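PDB 4U60: structural protein VP1 from Trichodysplasia spinulosa-associated polyomavirus, which is the jelly-roll coat protein of the virus, assembles as a pentamer and binds sialylated glycans such as the GM1 oligosaccharide. Local coordinates for residues T88-A92 / G232-K238; L82-L87 / R276-N280; V244-V250 / R263-F269. All blocks are in the same frame, centred on the assembly; numbering follows the deposited sequence.

In the fold
All three contacts lie in one jelly-roll chain of the VP1 pentamer. Contacts 1 and 2 sit together at one end, their centres about 13 Å apart, and both use strand 86-99. They touch through Arg-276: its N probably bonds to Met-89 O and its NE forms a salt bridge with Glu-91. Contact 3 lies near the centre of the folded subunit, about 24 Å from contact 1 and 36 Å from contact 2, centre to centre. Contact 2 closes the longest loop, with contacts 1 and 3 in series inside it. Strand 260-279, last of the fragment, runs from the buried middle, where other subunits touch, to the end of the sheet, joining contacts 3 and 2.

Contact 1: T88-A92 / G232-K238; sequences TMWEA and GVGPLCK
With CG anti to the backbone N (chi1 178°) and the chain extended beyond, Glu-91 carries its carboxylate to Gly-234. The contact closes one edge of strand 86-99 in the jelly-roll with the loop that precedes strand 241-254. Met-89 instead bends at chi3 (76°), and this folds CE over the Leu-236 to Lys-238 backbone. A single backbone bridge joins Glu-91 and Leu-236. It is framed by two hydrogen bonds, from Cys-237 N to Trp-90 O (2.9 Å) and from Ala-92 N to Pro-235 O (2.9 Å). The second donor lies in the carbonyl plane of Pro-235. A water beside the bridge accepts from Trp-90 N and also contacts Cys-237 O, linking the two backbones.

Side chains pack around this backbone pairing. Met-89 crosses Leu-236 at about a right angle, with Met-89 CE 3.9 Å from Leu-236 CB. Leu-236 runs alongside Glu-91, pointing the same way, and Leu-236 CD2 lies 3.7 Å from Glu-91 CB. Ala-92 CB rests 4.0 Å from Pro-235 CD. Glu-91 OE1 forms salt bridges with Arg-274 and Arg-276, and OE2 is taken by the loop, so each oxygen has a partner. Glu-91 OE2 offers its anti lone pair to Gly-234 N, at 2.8 Å and an N-H...O angle of 172°.

Contact 2: L82-L87 / R276-N280; sequences LTCNTL and RTVRN
Leu-82 starts the turn that wraps Asn-280, the last residue of the crystallised fragment. Leu-82 O takes a hydrogen bond from Asn-280 ND2 (3.0 Å), with the donor well above the carbonyl plane. Thr-83 joins in through a water that bridges Thr-83 O and OXT of Asn-280, at the fragment's end. Cys-84 O receives the shorter bond from Asn-280 ND2 (2.7 Å), close to the amide plane. The two carbonyls fix the rotation of the amide. A chi1 of -167° sets CG of Asn-280 opposite its backbone N and so points the amide into the turn. Asn-85 O accepts from Asn-280 N (2.9 Å), a bent bond of 137°.

The strand begins at Thr-86, which forms an antiparallel non-hydrogen-bonded pair with Arg-279. Thr-86 CB lies 3.7 Å from Thr-277 CG2. Leu-87 pairs with Val-278 through two backbone bonds, Leu-87 N to Val-278 O (2.9 Å) and Val-278 N to Leu-87 O (2.8 Å). Leu-87 CD1 comes within 3.5 Å of Asn-280 CG, against the amide. Strand 12-29 flanks the other edge of 260-279. Strands 86-99 and 260-279 are antiparallel neighbours in the jelly-roll sheet, with the 82-85 turn gripping the fragment's last asparagine.

Contact 3: V244-V250 / R263-F269; sequences VSCCDIV and RGLPRYF
Asp-248 and Arg-267 form a side-on, two-pronged salt bridge inside the beta hairpin of strands 241-254 and 260-279, in the jelly-roll. Arg-267 NH2 reaches Asp-248 OD1 at 2.8 Å, and Arg-267 NE reaches Asp-248 OD2 at 2.9 Å. Both oxygens are met on the syn side, and the carboxylate and guanidinium planes are 29° apart. The bend of Arg-267 at chi3 (-78°) turns the NE/NH2 edge of the guanidinium to the carboxylate. Between the strands, a water donates to both Asp-248 OD2 and Leu-265 O, the latter at 2.7 Å.

On one flank Val-244 CG1 lies over the centre of the Phe-269 ring, a CH-pi contact 3.3 Å from the centroid. Cys-246 SG meets the edge of the same ring, 4.0 Å from Phe-269 CZ. On the other flank the strands are bonded through their backbones. Leu-265 N donates to Asp-248 O (3.1 Å) and Val-250 N to Arg-263 O (2.9 Å), on either side of the Ile-249 and Gly-264 pair. Val-250 CG1 packs against Leu-265 CD1 at 3.8 Å.

Farther out, His-131 ND1 hydrogen-bonds to Asp-248 OD1, and Thr-97 OG1 to Arg-267 NH1. These give both members of the buried ion pair a second polar partner. Leu-145 of the second subunit packs on Leu-265, which places this part of the hairpin at a pentamer interface. There the backbone O of Gln-170 of that subunit accepts from Arg-263 NH1.

Contact 1: T88-A92 / G232-K238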
loop_
_atom_site.group_PDB
_atom_site.type_symbol
_atom_site.label_atom_id
_atom_site.label_comp_id
_atom_site.label_asym_id
_atom_site.label_seq_id
_atom_site.Cartn_x
_atom_site.Cartn_y
_atom_site.Cartn_z
ATOM N N THR C 88 8.363 17.646 41.084
ATOM C CA THR C 88 8.817 17.585 39.702
ATOM C C THR C 88 8.745 16.143 39.246
ATOM O O THR C 88 9.068 15.231 40.008
ATOM C CB THR C 88 10.257 18.106 39.558
ATOM O OG1 THR C 88 10.395 19.350 40.264
ATOM C CG2 THR C 88 10.614 18.286 38.068
ATOM N N MET C 89 8.306 15.947 38.006
ATOM C CA MET C 89 8.297 14.638 37.372
ATOM C C MET C 89 8.953 14.745 35.997
ATOM O O MET C 89 8.907 15.802 35.374
ATOM C CB MET C 89 6.867 14.139 37.195
ATOM C CG MET C 89 6.109 13.977 38.493
ATOM S SD MET C 89 4.486 13.228 38.237
ATOM C CE MET C 89 4.944 11.523 37.987
ATOM N N TRP C 90 9.564 13.655 35.555
ATOM C CA TRP C 90 10.061 13.548 34.179
ATOM C C TRP C 90 8.880 13.268 33.276
ATOM O O TRP C 90 8.067 12.387 33.556
ATOM C CB TRP C 90 11.096 12.435 34.030
ATOM C CG TRP C 90 12.398 12.759 34.678
ATOM C CD1 TRP C 90 12.915 12.207 35.809
ATOM C CD2 TRP C 90 13.343 13.742 34.241
ATOM N NE1 TRP C 90 14.142 12.781 36.102
ATOM C CE2 TRP C 90 14.419 13.723 35.147
ATOM C CE3 TRP C 90 13.389 14.623 33.153
ATOM C CZ2 TRP C 90 15.539 14.558 35.004
ATOM C CZ3 TRP C 90 14.493 15.444 33.009
ATOM C CH2 TRP C 90 15.552 15.413 33.934
ATOM N N GLU C 91 8.789 14.036 32.195
ATOM C CA GLU C 91 7.731 13.879 31.202
ATOM C C GLU C 91 8.388 13.414 29.906
ATOM O O GLU C 91 9.294 14.065 29.422
ATOM C CB GLU C 91 7.077 15.234 30.985
ATOM C CG GLU C 91 5.971 15.275 29.952
ATOM C CD GLU C 91 5.477 16.681 29.700
ATOM O OE1 GLU C 91 6.026 17.634 30.302
ATOM O OE2 GLU C 91 4.526 16.841 28.899
ATOM N N ALA C 92 7.940 12.277 29.377
ATOM C CA ALA C 92 8.474 11.750 28.122
ATOM C C ALA C 92 7.853 12.526 26.960
ATOM O O ALA C 92 6.656 12.531 26.793
ATOM C CB ALA C 92 8.160 10.269 27.998
ATOM N N GLY C 232 -0.959 18.361 25.024
ATOM C CA GLY C 232 0.450 18.716 25.107
ATOM C C GLY C 232 1.210 18.093 26.269
ATOM O O GLY C 232 2.289 18.577 26.640
ATOM N N VAL C 233 0.683 17.002 26.819
ATOM C CA VAL C 233 1.301 16.354 27.976
ATOM C C VAL C 233 1.765 14.952 27.613
ATOM O O VAL C 233 0.986 14.173 27.094
ATOM C CB VAL C 233 0.317 16.262 29.167
ATOM C CG1 VAL C 233 1.032 15.715 30.393
ATOM C CG2 VAL C 233 -0.282 17.629 29.471
ATOM N N GLY C 234 3.027 14.649 27.911
ATOM C CA GLY C 234 3.605 13.331 27.683
ATOM C C GLY C 234 3.395 12.433 28.894
ATOM O O GLY C 234 2.961 12.908 29.951
ATOM N N PRO C 235 3.758 11.147 28.778
ATOM C CA PRO C 235 3.744 10.270 29.953
ATOM C C PRO C 235 4.570 10.870 31.108
ATOM O O PRO C 235 5.667 11.384 30.876
ATOM C CB PRO C 235 4.375 8.988 29.433
ATOM C CG PRO C 235 4.065 8.978 27.965
ATOM C CD PRO C 235 4.203 10.426 27.565
ATOM N N LEU C 236 4.029 10.811 32.315
ATOM C CA LEU C 236 4.678 11.353 33.527
ATOM C C LEU C 236 5.207 10.187 34.349
ATOM O O LEU C 236 4.478 9.247 34.652
ATOM C CB LEU C 236 3.705 12.217 34.307
ATOM C CG LEU C 236 3.166 13.431 33.536
ATOM C CD1 LEU C 236 2.048 14.099 34.325
ATOM C CD2 LEU C 236 4.255 14.447 33.240
ATOM N N CYS C 237 6.510 10.212 34.612
ATOM C CA CYS C 237 7.211 9.058 35.138
ATOM C C CYS C 237 7.106 8.933 36.650
ATOM O O CYS C 237 7.875 9.551 37.412
ATOM C CB CYS C 237 8.671 9.109 34.681
ATOM S SG CYS C 237 8.785 8.897 32.884
ATOM N N LYS C 238 6.140 8.118 37.067
ATOM C CA LYS C 238 5.834 7.924 38.472
ATOM C C LYS C 238 6.990 7.232 39.175
ATOM O O LYS C 238 7.550 6.253 38.661
ATOM C CB LYS C 238 4.547 7.124 38.606
ATOM C CG LYS C 238 3.322 7.884 38.111
ATOM C CD LYS C 238 2.072 7.021 38.141
ATOM C CE LYS C 238 0.844 7.819 37.706
ATOM N NZ LYS C 238 -0.400 7.004 37.713
HETATM O O HOH W 1 9.838 11.373 37.245
#

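Contact 2: L82-L87 / R276-N280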
loop_
_atom_site.group_PDB
_atom_site.type_symbol
_atom_site.label_atom_id
_atom_site.label_comp_id
_atom_site.label_asym_id
_atom_site.label_seq_id
_atom_site.Cartn_x
_atom_site.Cartn_y
_atom_site.Cartn_z
ATOM N N LEU C 82 9.545 14.965 49.694
ATOM C CA LEU C 82 8.248 14.559 49.127
ATOM C C LEU C 82 7.037 15.276 49.761
ATOM O O LEU C 82 5.900 15.004 49.377
ATOM C CB LEU C 82 8.053 13.036 49.254
ATOM C CG LEU C 82 9.048 12.081 48.572
ATOM C CD1 LEU C 82 8.473 10.670 48.502
ATOM C CD2 LEU C 82 9.432 12.543 47.175
ATOM N N THR C 83 7.271 16.174 50.715
ATOM C CA THR C 83 6.184 16.924 51.357
ATOM C C THR C 83 5.990 18.347 50.806
ATOM O O THR C 83 5.139 19.079 51.300
ATOM C CB THR C 83 6.393 17.012 52.880
ATOM O OG1 THR C 83 7.522 17.849 53.170
ATOM C CG2 THR C 83 6.611 15.627 53.467
ATOM N N CYS C 84 6.754 18.727 49.776
ATOM C CA CYS C 84 6.603 20.049 49.147
ATOM C C CYS C 84 5.222 20.210 48.493
ATOM O O CYS C 84 4.592 19.215 48.125
ATOM C CB CYS C 84 7.707 20.285 48.113
ATOM S SG CYS C 84 9.362 20.455 48.822
ATOM N N ASN C 85 4.763 21.460 48.368
ATOM C CA ASN C 85 3.444 21.766 47.787
ATOM C C ASN C 85 3.346 21.407 46.296
ATOM O O ASN C 85 2.258 21.148 45.779
ATOM C CB ASN C 85 3.111 23.244 47.962
ATOM C CG ASN C 85 2.921 23.661 49.428
ATOM O OD1 ASN C 85 2.745 24.844 49.700
ATOM N ND2 ASN C 85 2.967 22.712 50.368
ATOM N N THR C 86 4.484 21.435 45.615
ATOM C CA THR C 86 4.603 20.901 44.256
ATOM C C THR C 86 5.797 19.969 44.193
ATOM O O THR C 86 6.691 20.026 45.046
ATOM C CB THR C 86 4.794 22.011 43.201
ATOM O OG1 THR C 86 6.030 22.702 43.442
ATOM C CG2 THR C 86 3.631 22.996 43.248
ATOM N N LEU C 87 5.787 19.112 43.176
ATOM C CA LEU C 87 6.884 18.195 42.912
ATOM C C LEU C 87 7.233 18.245 41.428
ATOM O O LEU C 87 6.524 18.849 40.632
ATOM C CB LEU C 87 6.507 16.771 43.330
ATOM C CG LEU C 87 6.287 16.512 44.826
ATOM C CD1 LEU C 87 5.755 15.101 45.036
ATOM C CD2 LEU C 87 7.560 16.738 45.640
ATOM N N ARG C 276 8.708 18.436 34.457
ATOM C CA ARG C 276 7.363 18.989 34.576
ATOM C C ARG C 276 6.968 19.138 36.052
ATOM O O ARG C 276 7.058 18.192 36.833
ATOM C CB ARG C 276 6.365 18.066 33.886
ATOM C CG ARG C 276 4.897 18.428 34.095
ATOM C CD ARG C 276 4.474 19.622 33.257
ATOM N NE ARG C 276 4.247 19.232 31.867
ATOM C CZ ARG C 276 3.437 19.855 31.006
ATOM N NH1 ARG C 276 2.759 20.940 31.366
ATOM N NH2 ARG C 276 3.300 19.372 29.772
ATOM N N THR C 277 6.497 20.322 36.414
ATOM C CA THR C 277 5.978 20.539 37.768
ATOM C C THR C 277 4.550 20.006 37.872
ATOM O O THR C 277 3.752 20.155 36.947
ATOM C CB THR C 277 6.046 22.026 38.153
ATOM O OG1 THR C 277 7.397 22.479 38.026
ATOM C CG2 THR C 277 5.566 22.246 39.618
ATOM N N VAL C 278 4.247 19.371 39.008
ATOM C CA VAL C 278 2.923 18.820 39.297
ATOM C C VAL C 278 2.499 19.210 40.722
ATOM O O VAL C 278 3.330 19.473 41.594
ATOM C CB VAL C 278 2.881 17.280 39.133
ATOM C CG1 VAL C 278 3.382 16.891 37.748
ATOM C CG2 VAL C 278 3.707 16.564 40.200
ATOM N N ARG C 279 1.195 19.213 40.939
ATOM C CA ARG C 279 0.623 19.502 42.250
ATOM C C ARG C 279 0.928 18.404 43.254
ATOM O O ARG C 279 0.992 17.223 42.902
ATOM C CB ARG C 279 -0.884 19.624 42.139
ATOM C CG ARG C 279 -1.350 20.782 41.290
ATOM C CD ARG C 279 -2.794 21.152 41.639
ATOM N NE ARG C 279 -3.189 22.398 40.987
ATOM C CZ ARG C 279 -2.762 23.610 41.339
ATOM N NH1 ARG C 279 -1.920 23.778 42.357
ATOM N NH2 ARG C 279 -3.182 24.672 40.659
ATOM N N ASN C 280 1.089 18.806 44.510
ATOM C CA ASN C 280 1.281 17.865 45.599
ATOM C C ASN C 280 0.618 18.428 46.852
ATOM O O ASN C 280 -0.059 19.453 46.780
ATOM C CB ASN C 280 2.772 17.630 45.832
ATOM C CG ASN C 280 3.050 16.441 46.737
ATOM O OD1 ASN C 280 2.474 15.366 46.566
ATOM N ND2 ASN C 280 3.964 16.621 47.693
ATOM O OXT ASN C 280 0.737 17.887 47.949
HETATM O O HOH W 2 2.437 18.559 50.304
#

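Contact 3: V244-V250 / R263-F269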
loop_
_atom_site.group_PDB
_atom_site.type_symbol
_atom_site.label_atom_id
_atom_site.label_comp_id
_atom_site.label_asym_id
_atom_site.label_seq_id
_atom_site.Cartn_x
_atom_site.Cartn_y
_atom_site.Cartn_z
ATOM N N VAL C 244 9.382 0.934 29.170
ATOM C CA VAL C 244 9.503 0.709 27.734
ATOM C C VAL C 244 9.204 -0.750 27.464
ATOM O O VAL C 244 9.737 -1.631 28.149
ATOM C CB VAL C 244 10.924 1.061 27.250
ATOM C CG1 VAL C 244 11.040 0.867 25.758
ATOM C CG2 VAL C 244 11.268 2.494 27.648
ATOM N N SER C 245 8.371 -0.999 26.448
ATOM C CA SER C 245 7.947 -2.360 26.152
ATOM C C SER C 245 7.861 -2.555 24.659
ATOM O O SER C 245 7.588 -1.596 23.940
ATOM C CB SER C 245 6.573 -2.645 26.769
ATOM O OG SER C 245 6.541 -2.301 28.159
ATOM N N CYS C 246 8.022 -3.787 24.200
ATOM C CA CYS C 246 7.934 -4.037 22.761
ATOM C C CYS C 246 7.842 -5.505 22.411
ATOM O O CYS C 246 8.018 -6.373 23.273
ATOM C CB CYS C 246 9.115 -3.395 22.022
ATOM S SG CYS C 246 10.741 -4.057 22.451
ATOM N N CYS C 247 7.539 -5.766 21.135
ATOM C CA CYS C 247 7.647 -7.095 20.571
ATOM C C CYS C 247 7.805 -6.913 19.072
ATOM O O CYS C 247 7.069 -6.144 18.466
ATOM C CB CYS C 247 6.429 -7.950 20.893
ATOM S SG CYS C 247 6.587 -9.669 20.356
ATOM N N ASP C 248 8.772 -7.602 18.484
ATOM C CA ASP C 248 9.024 -7.514 17.041
ATOM C C ASP C 248 9.277 -8.878 16.414
ATOM O O ASP C 248 10.412 -9.330 16.296
ATOM C CB ASP C 248 10.192 -6.556 16.773
ATOM C CG ASP C 248 9.847 -5.126 17.101
ATOM O OD1 ASP C 248 9.138 -4.495 16.259
ATOM O OD2 ASP C 248 10.215 -4.649 18.202
ATOM N N ILE C 249 8.198 -9.520 15.990
ATOM C CA ILE C 249 8.274 -10.804 15.296
ATOM C C ILE C 249 8.374 -10.515 13.803
ATOM O O ILE C 249 7.565 -9.749 13.268
ATOM C CB ILE C 249 6.992 -11.606 15.548
ATOM C CG1 ILE C 249 6.903 -11.955 17.041
ATOM C CG2 ILE C 249 6.917 -12.825 14.646
ATOM C CD1 ILE C 249 5.555 -12.468 17.494
ATOM N N VAL C 250 9.352 -11.109 13.138
ATOM C CA VAL C 250 9.579 -10.828 11.704
ATOM C C VAL C 250 9.282 -11.998 10.792
ATOM O O VAL C 250 9.392 -11.869 9.581
ATOM C CB VAL C 250 10.984 -10.269 11.438
ATOM C CG1 VAL C 250 11.153 -8.897 12.063
ATOM C CG2 VAL C 250 12.051 -11.228 11.953
ATOM N N ARG C 263 11.021 -15.967 14.654
ATOM C CA ARG C 263 12.218 -15.131 14.686
ATOM C C ARG C 263 11.851 -13.701 15.067
ATOM O O ARG C 263 10.912 -13.134 14.487
ATOM C CB ARG C 263 12.889 -15.120 13.324
ATOM C CG ARG C 263 14.079 -14.182 13.173
ATOM C CD ARG C 263 15.132 -14.392 14.261
ATOM N NE ARG C 263 16.420 -13.814 13.911
ATOM C CZ ARG C 263 17.403 -13.584 14.775
ATOM N NH1 ARG C 263 17.222 -13.831 16.059
ATOM N NH2 ARG C 263 18.542 -13.046 14.367
ATOM N N GLY C 264 12.594 -13.144 16.036
ATOM C CA GLY C 264 12.394 -11.798 16.520
ATOM C C GLY C 264 13.644 -10.974 16.374
ATOM O O GLY C 264 14.738 -11.534 16.255
ATOM N N LEU C 265 13.474 -9.641 16.370
ATOM C CA LEU C 265 14.598 -8.723 16.309
ATOM C C LEU C 265 14.563 -7.747 17.490
ATOM O O LEU C 265 13.488 -7.472 18.048
ATOM C CB LEU C 265 14.594 -7.940 14.994
ATOM C CG LEU C 265 14.928 -8.765 13.733
ATOM C CD1 LEU C 265 14.819 -7.866 12.513
ATOM C CD2 LEU C 265 16.308 -9.400 13.785
ATOM N N PRO C 266 15.731 -7.198 17.843
ATOM C CA PRO C 266 15.780 -6.221 18.914
ATOM C C PRO C 266 15.244 -4.863 18.470
ATOM O O PRO C 266 15.147 -4.587 17.274
ATOM C CB PRO C 266 17.278 -6.125 19.253
ATOM C CG PRO C 266 18.024 -6.824 18.152
ATOM C CD PRO C 266 17.031 -7.363 17.174
ATOM N N ARG C 267 14.888 -4.037 19.439
ATOM C CA ARG C 267 14.440 -2.686 19.174
ATOM C C ARG C 267 15.258 -1.719 20.019
ATOM O O ARG C 267 15.526 -1.967 21.208
ATOM C CB ARG C 267 12.959 -2.548 19.509
ATOM C CG ARG C 267 12.394 -1.163 19.250
ATOM C CD ARG C 267 10.882 -1.169 19.439
ATOM N NE ARG C 267 10.149 -1.750 18.306
ATOM C CZ ARG C 267 9.692 -1.066 17.256
ATOM N NH1 ARG C 267 9.913 0.246 17.137
ATOM N NH2 ARG C 267 9.008 -1.682 16.303
ATOM N N TYR C 268 15.620 -0.612 19.384
ATOM C CA TYR C 268 16.348 0.481 20.000
ATOM C C TYR C 268 15.413 1.640 20.299
ATOM O O TYR C 268 14.461 1.874 19.560
ATOM C CB TYR C 268 17.420 0.938 19.016
ATOM C CG TYR C 268 18.048 2.263 19.366
ATOM C CD1 TYR C 268 19.131 2.327 20.234
ATOM C CD2 TYR C 268 17.561 3.448 18.827
ATOM C CE1 TYR C 268 19.724 3.553 20.568
ATOM C CE2 TYR C 268 18.144 4.668 19.143
ATOM C CZ TYR C 268 19.230 4.713 20.003
ATOM O OH TYR C 268 19.819 5.920 20.311
ATOM N N PHE C 269 15.700 2.372 21.371
ATOM C CA PHE C 269 14.928 3.537 21.769
ATOM C C PHE C 269 15.834 4.674 22.205
ATOM O O PHE C 269 16.793 4.454 22.937
ATOM C CB PHE C 269 14.024 3.232 22.975
ATOM C CG PHE C 269 13.095 2.066 22.803
ATOM C CD1 PHE C 269 13.538 0.774 23.059
ATOM C CD2 PHE C 269 11.751 2.262 22.471
ATOM C CE1 PHE C 269 12.679 -0.306 22.971
ATOM C CE2 PHE C 269 10.899 1.162 22.358
ATOM C CZ PHE C 269 11.387 -0.106 22.608
HETATM O O HOH W 3 11.785 -6.253 19.794
#